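Local structure of Glyoxalase/bleomycin resistance protein/dioxygenase (Alicyclobacillus acidocaldarius subsp. acidocaldarius, 3RRI) at residues 23-26 / 27-31; 85-88 / 89-93. The protein is a metalloprotein of the glyoxalase/bleomycin resistance/dioxygenase superfamily, possibly with dioxygenase activity, though its substrate is not established. All blocks are in the same frame, centred on the assembly; numbering follows the deposited sequence. Where two conformers were deposited one is given.

Interaction 1 (23-26 / 27-31)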
loop_
_atom_site.group_PDB
_atom_site.type_symbol
_atom_site.label_atom_id
_atom_site.label_comp_id
_atom_site.label_asym_id
_atom_site.label_seq_id
_atom_site.Cartn_x
_atom_site.Cartn_y
_atom_site.Cartn_z
ATOM N N ALA A 23 -23.565 -16.819 20.685
ATOM C CA ALA A 23 -22.393 -16.617 19.843
ATOM C C ALA A 23 -22.130 -15.123 19.575
ATOM O O ALA A 23 -20.969 -14.669 19.574
ATOM C CB ALA A 23 -22.600 -17.340 18.518
ATOM N N TYR A 24 -23.198 -14.374 19.300
ATOM C CA TYR A 24 -23.139 -12.915 19.232
ATOM C C TYR A 24 -22.521 -12.295 20.490
ATOM O O TYR A 24 -21.629 -11.462 20.384
ATOM C CB TYR A 24 -24.532 -12.314 18.966
ATOM C CG TYR A 24 -24.558 -10.809 19.057
ATOM C CD1 TYR A 24 -24.321 -10.017 17.948
ATOM C CD2 TYR A 24 -24.793 -10.162 20.271
ATOM C CE1 TYR A 24 -24.331 -8.644 18.031
ATOM C CE2 TYR A 24 -24.819 -8.780 20.367
ATOM C CZ TYR A 24 -24.590 -8.013 19.243
ATOM O OH TYR A 24 -24.603 -6.636 19.372
ATOM N N ASP A 25 -23.008 -12.719 21.657
ATOM C CA ASP A 25 -22.518 -12.211 22.953
ATOM C C ASP A 25 -21.009 -12.438 23.070
ATOM O O ASP A 25 -20.266 -11.559 23.523
ATOM C CB ASP A 25 -23.237 -12.916 24.120
ATOM C CG ASP A 25 -24.746 -12.596 24.198
ATOM O OD1 ASP A 25 -25.245 -11.658 23.520
ATOM O OD2 ASP A 25 -25.442 -13.308 24.970
ATOM N N PHE A 26 -20.542 -13.600 22.621
ATOM C CA PHE A 26 -19.145 -13.946 22.717
ATOM C C PHE A 26 -18.321 -13.141 21.706
ATOM O O PHE A 26 -17.355 -12.457 22.056
ATOM C CB PHE A 26 -18.934 -15.436 22.499
ATOM C CG PHE A 26 -17.512 -15.860 22.621
ATOM C CD1 PHE A 26 -16.982 -16.187 23.881
ATOM C CD2 PHE A 26 -16.660 -15.911 21.501
ATOM C CE1 PHE A 26 -15.667 -16.547 23.997
ATOM C CE2 PHE A 26 -15.357 -16.281 21.611
ATOM C CZ PHE A 26 -14.839 -16.589 22.879
ATOM N N TYR A 27 -18.661 -13.263 20.425
ATOM C CA TYR A 27 -17.807 -12.730 19.384
ATOM C C TYR A 27 -17.888 -11.215 19.220
ATOM O O TYR A 27 -16.904 -10.595 18.910
ATOM C CB TYR A 27 -18.108 -13.397 18.022
ATOM C CG TYR A 27 -17.532 -14.786 17.975
ATOM C CD1 TYR A 27 -16.173 -14.978 17.793
ATOM C CD2 TYR A 27 -18.333 -15.933 18.176
ATOM C CE1 TYR A 27 -15.609 -16.235 17.807
ATOM C CE2 TYR A 27 -17.764 -17.214 18.217
ATOM C CZ TYR A 27 -16.399 -17.371 18.021
ATOM O OH TYR A 27 -15.825 -18.606 18.030
ATOM N N VAL A 28 -19.075 -10.654 19.361
ATOM C CA VAL A 28 -19.286 -9.233 19.156
ATOM C C VAL A 28 -19.123 -8.516 20.497
ATOM O O VAL A 28 -18.179 -7.751 20.678
ATOM C CB VAL A 28 -20.650 -8.933 18.536
ATOM C CG1 VAL A 28 -20.869 -7.456 18.409
ATOM C CG2 VAL A 28 -20.802 -9.630 17.144
ATOM N N THR A 29 -20.000 -8.785 21.445
ATOM C CA THR A 29 -19.998 -7.993 22.668
ATOM C C THR A 29 -18.691 -8.131 23.438
ATOM O O THR A 29 -18.120 -7.113 23.851
ATOM C CB THR A 29 -21.156 -8.362 23.599
ATOM O OG1 THR A 29 -22.403 -8.241 22.893
ATOM C CG2 THR A 29 -21.202 -7.407 24.821
ATOM N N LYS A 30 -18.214 -9.349 23.645
ATOM C CA LYS A 30 -16.976 -9.507 24.418
ATOM C C LYS A 30 -15.738 -9.422 23.553
ATOM O O LYS A 30 -14.844 -8.637 23.845
ATOM C CB LYS A 30 -16.960 -10.806 25.207
ATOM C CG LYS A 30 -17.993 -10.863 26.332
ATOM C CD LYS A 30 -18.559 -12.241 26.521
ATOM C CE LYS A 30 -17.492 -13.280 26.737
ATOM N NZ LYS A 30 -18.107 -14.559 27.238
ATOM N N LEU A 31 -15.641 -10.205 22.479
ATOM C CA LEU A 31 -14.376 -10.234 21.739
ATOM C C LEU A 31 -14.118 -8.971 20.862
ATOM O O LEU A 31 -12.982 -8.674 20.464
ATOM C CB LEU A 31 -14.233 -11.518 20.902
ATOM C CG LEU A 31 -12.859 -11.883 20.341
ATOM C CD1 LEU A 31 -11.808 -12.152 21.451
ATOM C CD2 LEU A 31 -12.988 -13.097 19.438
HETATM O O HOH W 1 -23.274 -5.931 21.668
HETATM O O HOH W 2 -24.358 -9.290 24.190
#
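Tyr24 and Val28 meet one turn apart on helix 20-30, the helix of the first βαβββ half of this vicinal-oxygen-chelate fold. Val28 CB sits over one face of the Tyr24 ring, 4.0 Å from its centroid, in a CH-pi contact, while Val28 CG2 reaches Tyr24 CD1. A T-shaped stack follows at Phe26 and Tyr27: the Phe26 edge is directed at the Tyr27 face, with the planes at 75° and Phe26 CD2 over the ring centre. Because Phe26 holds CG anti to the backbone N (chi1 -179°) and Tyr27 holds it beside its own N (chi1 -76°), the two neighbours can turn edge against face. On the polar side, one water joins Thr29 OG1, at 2.8 Å, to Tyr24 OH, at 2.7 Å. Behind the side chains the helix widens. Tyr27 N still binds Ala23 O, and Tyr24 O takes Val28 N and, weakly, Thr29 N; then Lys30 N goes to Asp25 O and Leu31 N to Phe26 O, five residues back, the spacing of a pi-type turn. Farther out, Tyr24 and Val28 pack on Leu35 and Ala36 of a second subunit. Tyr27 packs against the first sheet, on Leu45 and Leu52, and its OH hydrogen-bonds Asp117 OD2.

Interaction 2 (85-88 / 89-93)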
loop_
_atom_site.group_PDB
_atom_site.type_symbol
_atom_site.label_atom_id
_atom_site.label_comp_id
_atom_site.label_asym_id
_atom_site.label_seq_id
_atom_site.Cartn_x
_atom_site.Cartn_y
_atom_site.Cartn_z
ATOM N N TYR A 85 -4.946 -9.841 24.344
ATOM C CA TYR A 85 -4.873 -10.551 25.625
ATOM C C TYR A 85 -5.487 -9.735 26.760
ATOM O O TYR A 85 -6.238 -10.252 27.578
ATOM C CB TYR A 85 -3.433 -10.859 25.921
ATOM C CG TYR A 85 -3.173 -11.561 27.236
ATOM C CD1 TYR A 85 -3.478 -12.896 27.382
ATOM C CD2 TYR A 85 -2.593 -10.890 28.304
ATOM C CE1 TYR A 85 -3.241 -13.567 28.550
ATOM C CE2 TYR A 85 -2.350 -11.556 29.481
ATOM C CZ TYR A 85 -2.672 -12.888 29.599
ATOM O OH TYR A 85 -2.466 -13.619 30.743
ATOM N N LYS A 86 -5.144 -8.452 26.794
ATOM C CA LYS A 86 -5.640 -7.555 27.848
ATOM C C LYS A 86 -7.155 -7.440 27.742
ATOM O O LYS A 86 -7.883 -7.450 28.739
ATOM C CB LYS A 86 -4.992 -6.176 27.711
ATOM C CG LYS A 86 -5.521 -5.130 28.679
ATOM C CD LYS A 86 -4.808 -3.794 28.492
ATOM C CE LYS A 86 -5.566 -2.610 29.124
ATOM N NZ LYS A 86 -5.155 -1.327 28.478
ATOM N N LEU A 87 -7.666 -7.360 26.506
ATOM C CA LEU A 87 -9.086 -7.284 26.303
ATOM C C LEU A 87 -9.794 -8.521 26.872
ATOM O O LEU A 87 -10.810 -8.396 27.583
ATOM C CB LEU A 87 -9.371 -7.153 24.796
ATOM C CG LEU A 87 -10.830 -7.093 24.307
ATOM C CD1 LEU A 87 -10.965 -6.370 22.921
ATOM C CD2 LEU A 87 -11.510 -8.437 24.206
ATOM N N ALA A 88 -9.286 -9.696 26.513
ATOM C CA ALA A 88 -9.853 -10.975 26.949
ATOM C C ALA A 88 -9.875 -11.092 28.478
ATOM O O ALA A 88 -10.891 -11.479 29.060
ATOM C CB ALA A 88 -9.095 -12.126 26.311
ATOM N N LYS A 89 -8.770 -10.675 29.085
ATOM C CA LYS A 89 -8.659 -10.699 30.550
ATOM C C LYS A 89 -9.620 -9.727 31.218
ATOM O O LYS A 89 -10.383 -10.123 32.102
ATOM C CB LYS A 89 -7.226 -10.383 30.979
ATOM C CG LYS A 89 -6.282 -11.527 30.768
ATOM C CD LYS A 89 -6.640 -12.693 31.638
ATOM C CE LYS A 89 -5.602 -13.784 31.583
ATOM N NZ LYS A 89 -5.881 -14.791 32.613
ATOM N N GLN A 90 -9.602 -8.474 30.787
ATOM C CA GLN A 90 -10.458 -7.484 31.405
ATOM C C GLN A 90 -11.933 -7.823 31.241
ATOM O O GLN A 90 -12.700 -7.706 32.193
ATOM C CB GLN A 90 -10.131 -6.073 30.912
ATOM C CG GLN A 90 -8.723 -5.593 31.334
ATOM C CD GLN A 90 -8.601 -4.080 31.422
ATOM O OE1 GLN A 90 -9.601 -3.367 31.471
ATOM N NE2 GLN A 90 -7.382 -3.593 31.462
ATOM N N ARG A 91 -12.327 -8.276 30.054
ATOM C CA ARG A 91 -13.722 -8.585 29.784
ATOM C C ARG A 91 -14.165 -9.991 30.194
ATOM O O ARG A 91 -15.318 -10.356 29.999
ATOM C CB ARG A 91 -14.010 -8.342 28.308
ATOM C CG ARG A 91 -13.909 -6.901 27.959
ATOM C CD ARG A 91 -14.360 -6.690 26.521
ATOM N NE ARG A 91 -14.353 -5.289 26.140
ATOM C CZ ARG A 91 -14.582 -4.861 24.905
ATOM N NH1 ARG A 91 -14.764 -5.755 23.903
ATOM N NH2 ARG A 91 -14.608 -3.551 24.649
ATOM N N GLY A 92 -13.286 -10.758 30.822
ATOM C CA GLY A 92 -13.671 -12.025 31.398
ATOM C C GLY A 92 -13.972 -13.119 30.376
ATOM O O GLY A 92 -14.827 -13.973 30.600
ATOM N N ILE A 93 -13.245 -13.115 29.258
ATOM C CA ILE A 93 -13.479 -14.121 28.215
ATOM C C ILE A 93 -12.786 -15.403 28.623
ATOM O O ILE A 93 -11.633 -15.364 29.045
ATOM C CB ILE A 93 -12.964 -13.692 26.817
ATOM C CG1 ILE A 93 -13.539 -12.331 26.446
ATOM C CG2 ILE A 93 -13.332 -14.792 25.780
ATOM C CD1 ILE A 93 -13.206 -11.862 24.999
#
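Tyr85 and Lys89 are brought together by opposite choices of the first torsion: Tyr85 places CG anti to the backbone N (chi1 178°), whereas Lys89 keeps CG beside its N and then bends at chi2 (-65°), which folds the aliphatic chain across the phenol. Lys89 CG lies over one face of the Tyr85 ring, 4.2 Å from the centroid and displaced toward the rim, a CH-pi contact. Farther out, Lys89 CE comes to 3.3 Å from Tyr85 OH.

Two residues on, Leu87 and Arg91 repeat the pairing of an anti side chain with one beside its N. Arg91 runs straight from CG to NE, and Leu87 CD1 rests over a face of its guanidinium, 4.0 Å from Arg91 NH1. Leu87 CD2 also touches Ile93 CD1 at 3.9 Å, joining the last turn to the chain just beyond it.

The backbone closes helix 78-90 with a Schellman motif. Regular bonds run from Lys89 N to Tyr85 O, Gln90 N to Lys86 O and Arg91 N to Leu87 O. Gly92 then adopts positive phi (71°), and the chain reverses so that Ile93 N reaches Ala88 O at 2.9 Å. That turn carries Ile93 back over Ala88, with the two CB atoms 4.2 Å apart, and both residues pack on Leu115 of strand 110-116.

The polar ends are engaged beyond the helix. Asp98 receives both Tyr85 OH, by a hydrogen bond, and Lys89 NZ, by a salt bridge; Arg91 NH1 hydrogen-bonds Lys30 O of helix 20-30. Both cationic chains thus lay a surface against a neighbour one turn back and each reaches a carboxylate (Asp98; Glu108 of a third subunit), with Lys89 also in a cation-pi contact with Phe95, probably making ionised Lys89 and Arg91 favourable here.

Interactions 1 and 2 lie in series along the chain, both run to the C-terminal end of a helix, and their centres are 12 Å apart. The helix ends meet directly: Arg91 NH1 of interaction 2 approaches Lys30 O of interaction 1 at 2.9 Å, a probable hydrogen bond, and Leu87 CD2 packs 3.4 Å from that same Lys30 O. Beside this polar join, Phe26 CE1 meets Ile93 CG2 at 3.4 Å, so the aromatic residue stacked on Tyr27 also touches the residue whose N-H closes the Schellman motif. Helices 20-30 and 78-90, which flank the two different sheets, are thereby tied together. A third subunit reaches both contacts: its Arg132 bonds Leu31 O and packs on Leu87.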